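Local coordinates for monovalent Na+/H+ antiporter subunit F (Dietzia sp. DQ12-45-1b, PDB 7D3U), which is a membrane subunit of the multi-subunit Mrp complex and probably takes part in its exchange of sodium ions for protons across the cell membrane, at residues D36-A47 with V62-A73. Sequence-based numbering, arbitrary orientation.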
loop_
_atom_site.group_PDB
_atom_site.type_symbol
_atom_site.label_atom_id
_atom_site.label_comp_id
_atom_site.label_asym_id
_atom_site.label_seq_id
_atom_site.Cartn_x
_atom_site.Cartn_y
_atom_site.Cartn_z
ATOM N N ASP D 36 -19.711 10.764 -35.647
ATOM C CA ASP D 36 -20.282 9.747 -36.525
ATOM C C ASP D 36 -19.559 9.716 -37.868
ATOM O O ASP D 36 -19.125 8.650 -38.334
ATOM C CB ASP D 36 -21.775 10.010 -36.717
ATOM C CG ASP D 36 -22.398 9.102 -37.753
ATOM O OD1 ASP D 36 -22.782 7.968 -37.397
ATOM O OD2 ASP D 36 -22.507 9.521 -38.923
ATOM N N LEU D 37 -19.431 10.880 -38.510
ATOM C CA LEU D 37 -18.713 10.943 -39.778
ATOM C C LEU D 37 -17.287 10.434 -39.630
ATOM O O LEU D 37 -16.766 9.777 -40.537
ATOM C CB LEU D 37 -18.720 12.375 -40.317
ATOM C CG LEU D 37 -18.270 12.619 -41.761
ATOM C CD1 LEU D 37 -16.767 12.804 -41.873
ATOM C CD2 LEU D 37 -18.736 11.488 -42.659
ATOM N N LEU D 38 -16.651 10.694 -38.487
ATOM C CA LEU D 38 -15.276 10.255 -38.295
ATOM C C LEU D 38 -15.194 8.754 -38.060
ATOM O O LEU D 38 -14.238 8.113 -38.498
ATOM C CB LEU D 38 -14.640 11.026 -37.143
ATOM C CG LEU D 38 -14.510 12.513 -37.454
ATOM C CD1 LEU D 38 -14.015 13.291 -36.259
ATOM C CD2 LEU D 38 -13.559 12.682 -38.614
ATOM N N PHE D 39 -16.177 8.171 -37.376
ATOM C CA PHE D 39 -16.201 6.717 -37.245
ATOM C C PHE D 39 -16.334 6.058 -38.610
ATOM O O PHE D 39 -15.656 5.064 -38.904
ATOM C CB PHE D 39 -17.345 6.277 -36.332
ATOM C CG PHE D 39 -17.254 6.818 -34.937
ATOM C CD1 PHE D 39 -16.029 7.112 -34.368
ATOM C CD2 PHE D 39 -18.400 7.034 -34.192
ATOM C CE1 PHE D 39 -15.948 7.612 -33.085
ATOM C CE2 PHE D 39 -18.325 7.535 -32.910
ATOM C CZ PHE D 39 -17.098 7.824 -32.356
ATOM N N PHE D 40 -17.185 6.615 -39.470
ATOM C CA PHE D 40 -17.336 6.031 -40.799
ATOM C C PHE D 40 -16.075 6.237 -41.637
ATOM O O PHE D 40 -15.661 5.338 -42.385
ATOM C CB PHE D 40 -18.572 6.610 -41.485
ATOM C CG PHE D 40 -19.862 6.014 -40.995
ATOM C CD1 PHE D 40 -20.340 6.307 -39.732
ATOM C CD2 PHE D 40 -20.594 5.155 -41.791
ATOM C CE1 PHE D 40 -21.517 5.759 -39.276
ATOM C CE2 PHE D 40 -21.771 4.604 -41.340
ATOM C CZ PHE D 40 -22.235 4.908 -40.081
ATOM N N ALA D 41 -15.429 7.396 -41.501
ATOM C CA ALA D 41 -14.155 7.611 -42.179
ATOM C C ALA D 41 -13.078 6.668 -41.661
ATOM O O ALA D 41 -12.203 6.249 -42.423
ATOM C CB ALA D 41 -13.712 9.063 -42.019
ATOM N N PHE D 42 -13.128 6.312 -40.377
ATOM C CA PHE D 42 -12.161 5.368 -39.834
ATOM C C PHE D 42 -12.406 3.960 -40.348
ATOM O O PHE D 42 -11.451 3.210 -40.566
ATOM C CB PHE D 42 -12.197 5.387 -38.307
ATOM C CG PHE D 42 -11.232 6.356 -37.693
ATOM C CD1 PHE D 42 -9.872 6.138 -37.775
ATOM C CD2 PHE D 42 -11.684 7.479 -37.027
ATOM C CE1 PHE D 42 -8.982 7.024 -37.211
ATOM C CE2 PHE D 42 -10.799 8.369 -36.464
ATOM C CZ PHE D 42 -9.446 8.141 -36.555
ATOM N N ILE D 43 -13.668 3.579 -40.547
ATOM C CA ILE D 43 -13.940 2.300 -41.200
ATOM C C ILE D 43 -13.398 2.308 -42.626
ATOM O O ILE D 43 -12.798 1.326 -43.091
ATOM C CB ILE D 43 -15.446 1.988 -41.170
ATOM C CG1 ILE D 43 -15.965 2.016 -39.736
ATOM C CG2 ILE D 43 -15.719 0.636 -41.793
ATOM C CD1 ILE D 43 -17.444 1.754 -39.629
ATOM N N ALA D 44 -13.601 3.418 -43.342
ATOM C CA ALA D 44 -13.045 3.535 -44.688
ATOM C C ALA D 44 -11.527 3.414 -44.671
ATOM O O ALA D 44 -10.936 2.766 -45.543
ATOM C CB ALA D 44 -13.466 4.861 -45.317
ATOM N N LEU D 45 -10.882 4.037 -43.686
ATOM C CA LEU D 45 -9.431 3.956 -43.586
ATOM C C LEU D 45 -8.979 2.544 -43.249
ATOM O O LEU D 45 -7.943 2.091 -43.738
ATOM C CB LEU D 45 -8.915 4.945 -42.544
ATOM C CG LEU D 45 -8.479 6.296 -43.100
ATOM C CD1 LEU D 45 -7.566 6.983 -42.117
ATOM C CD2 LEU D 45 -7.786 6.121 -44.436
ATOM N N LEU D 46 -9.737 1.837 -42.408
ATOM C CA LEU D 46 -9.442 0.433 -42.147
ATOM C C LEU D 46 -9.440 -0.364 -43.442
ATOM O O LEU D 46 -8.503 -1.121 -43.720
ATOM C CB LEU D 46 -10.459 -0.147 -41.166
ATOM C CG LEU D 46 -10.207 0.067 -39.675
ATOM C CD1 LEU D 46 -11.258 -0.655 -38.851
ATOM C CD2 LEU D 46 -8.822 -0.414 -39.306
ATOM N N ALA D 47 -10.483 -0.193 -44.254
ATOM C CA ALA D 47 -10.564 -0.922 -45.518
ATOM C C ALA D 47 -9.396 -0.576 -46.435
ATOM O O ALA D 47 -8.720 -1.465 -46.972
ATOM C CB ALA D 47 -11.892 -0.622 -46.209
ATOM N N VAL D 62 -14.300 -4.773 -40.545
ATOM C CA VAL D 62 -15.316 -3.957 -41.197
ATOM C C VAL D 62 -16.707 -4.443 -40.819
ATOM O O VAL D 62 -17.632 -3.637 -40.660
ATOM C CB VAL D 62 -15.101 -3.955 -42.720
ATOM C CG1 VAL D 62 -16.329 -3.430 -43.437
ATOM C CG2 VAL D 62 -13.880 -3.127 -43.075
ATOM N N LEU D 63 -16.878 -5.753 -40.636
ATOM C CA LEU D 63 -18.164 -6.254 -40.173
ATOM C C LEU D 63 -18.419 -5.886 -38.719
ATOM O O LEU D 63 -19.579 -5.823 -38.299
ATOM C CB LEU D 63 -18.236 -7.770 -40.358
ATOM C CG LEU D 63 -19.565 -8.444 -40.026
ATOM C CD1 LEU D 63 -20.702 -7.733 -40.733
ATOM C CD2 LEU D 63 -19.524 -9.908 -40.415
ATOM N N VAL D 64 -17.365 -5.628 -37.950
ATOM C CA VAL D 64 -17.512 -5.311 -36.535
ATOM C C VAL D 64 -17.542 -3.807 -36.301
ATOM O O VAL D 64 -18.329 -3.318 -35.487
ATOM C CB VAL D 64 -16.383 -5.986 -35.735
ATOM C CG1 VAL D 64 -16.277 -5.380 -34.350
ATOM C CG2 VAL D 64 -16.626 -7.478 -35.656
ATOM N N ALA D 65 -16.696 -3.054 -37.011
ATOM C CA ALA D 65 -16.650 -1.609 -36.817
ATOM C C ALA D 65 -17.996 -0.958 -37.101
ATOM O O ALA D 65 -18.345 0.044 -36.468
ATOM C CB ALA D 65 -15.566 -0.994 -37.699
ATOM N N THR D 66 -18.767 -1.511 -38.039
ATOM C CA THR D 66 -20.101 -0.982 -38.298
ATOM C C THR D 66 -21.027 -1.233 -37.117
ATOM O O THR D 66 -21.861 -0.383 -36.784
ATOM C CB THR D 66 -20.672 -1.599 -39.569
ATOM O OG1 THR D 66 -20.760 -3.019 -39.409
ATOM C CG2 THR D 66 -19.768 -1.292 -40.736
ATOM N N LEU D 67 -20.896 -2.390 -36.470
ATOM C CA LEU D 67 -21.589 -2.633 -35.212
ATOM C C LEU D 67 -20.975 -1.865 -34.056
ATOM O O LEU D 67 -21.477 -1.963 -32.933
ATOM C CB LEU D 67 -21.590 -4.126 -34.888
ATOM C CG LEU D 67 -22.116 -5.053 -35.980
ATOM C CD1 LEU D 67 -22.288 -6.457 -35.436
ATOM C CD2 LEU D 67 -23.427 -4.528 -36.528
ATOM N N VAL D 68 -19.902 -1.119 -34.304
ATOM C CA VAL D 68 -19.252 -0.312 -33.289
ATOM C C VAL D 68 -19.430 1.177 -33.562
ATOM O O VAL D 68 -19.731 1.946 -32.648
ATOM C CB VAL D 68 -17.758 -0.681 -33.181
ATOM C CG1 VAL D 68 -16.974 0.438 -32.536
ATOM C CG2 VAL D 68 -17.591 -1.970 -32.398
ATOM N N GLY D 69 -19.269 1.597 -34.816
ATOM C CA GLY D 69 -19.562 2.970 -35.182
ATOM C C GLY D 69 -21.027 3.339 -35.093
ATOM O O GLY D 69 -21.368 4.506 -35.315
ATOM N N LEU D 70 -21.894 2.378 -34.782
ATOM C CA LEU D 70 -23.314 2.621 -34.565
ATOM C C LEU D 70 -23.666 2.677 -33.084
ATOM O O LEU D 70 -24.305 3.633 -32.635
ATOM C CB LEU D 70 -24.144 1.535 -35.254
ATOM C CG LEU D 70 -25.607 1.456 -34.821
ATOM C CD1 LEU D 70 -26.403 2.592 -35.434
ATOM C CD2 LEU D 70 -26.198 0.118 -35.204
ATOM N N VAL D 71 -23.261 1.663 -32.316
ATOM C CA VAL D 71 -23.498 1.676 -30.876
ATOM C C VAL D 71 -22.789 2.855 -30.228
ATOM O O VAL D 71 -23.300 3.447 -29.270
ATOM C CB VAL D 71 -23.055 0.341 -30.253
ATOM C CG1 VAL D 71 -23.335 0.331 -28.764
ATOM C CG2 VAL D 71 -23.760 -0.811 -30.933
ATOM N N SER D 72 -21.619 3.226 -30.739
ATOM C CA SER D 72 -20.908 4.390 -30.232
ATOM C C SER D 72 -21.419 5.695 -30.826
ATOM O O SER D 72 -20.873 6.756 -30.507
ATOM C CB SER D 72 -19.410 4.253 -30.501
ATOM O OG SER D 72 -19.089 4.714 -31.800
ATOM N N ALA D 73 -22.440 5.645 -31.679
ATOM C CA ALA D 73 -23.105 6.842 -32.175
ATOM C C ALA D 73 -24.462 7.047 -31.519
ATOM O O ALA D 73 -24.744 8.135 -31.010
ATOM C CB ALA D 73 -23.264 6.770 -33.697
#
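Ile43 makes the largest apolar contribution to the contact between 36-47 and 62-73. Its CG1 branch, anti to the carbonyl carbon (chi1 -56°), reaches Ala65, with CG1 3.7 Å from Ala65 CB. The extended chain then carries CD1 over the backbone of Ala65 to Thr66, whose CG2 lies 4.0 Å from Ile43 CD1. The other branch, CG2, meets Val62 CG2 more loosely at 4.4 Å. Val62 CG2 with Ala47 CB and Leu46 CD1 with Ala65 CB are looser pairs, each 4.5 Å apart, the second coming in at roughly a right angle to the approach of Ile43 CG1.

The segments belong to the second and third predicted transmembrane spans of an MrpF-type subunit and run antiparallel, Asp36 lying nearest Ala73 and Ile43 nearest Val62. Gly69 faces Phe39, CA to CA 5.4 Å, and with no side chain it lets Phe39 CB come to 4.1 Å from Gly69 CA.

Polar atoms contribute contacts without hydrogen bonds between the segments. Phe39 CE2 lies 3.1 Å from Ser72 OG, which meets the ring obliquely, as does Gly69 O near CD2. The Ser72 hydroxyl donates within its own segment to Val68 O at 3.0 Å. Val68 O also accepts from Ser72 N, the two donors approaching opposite faces of its carbonyl plane. The Phe39 ring also meets Phe634 of the neighbouring subunit A, their planes about 20° apart, while Asp36 and Phe40 pack against Ile42 and Ser80 of subunit G.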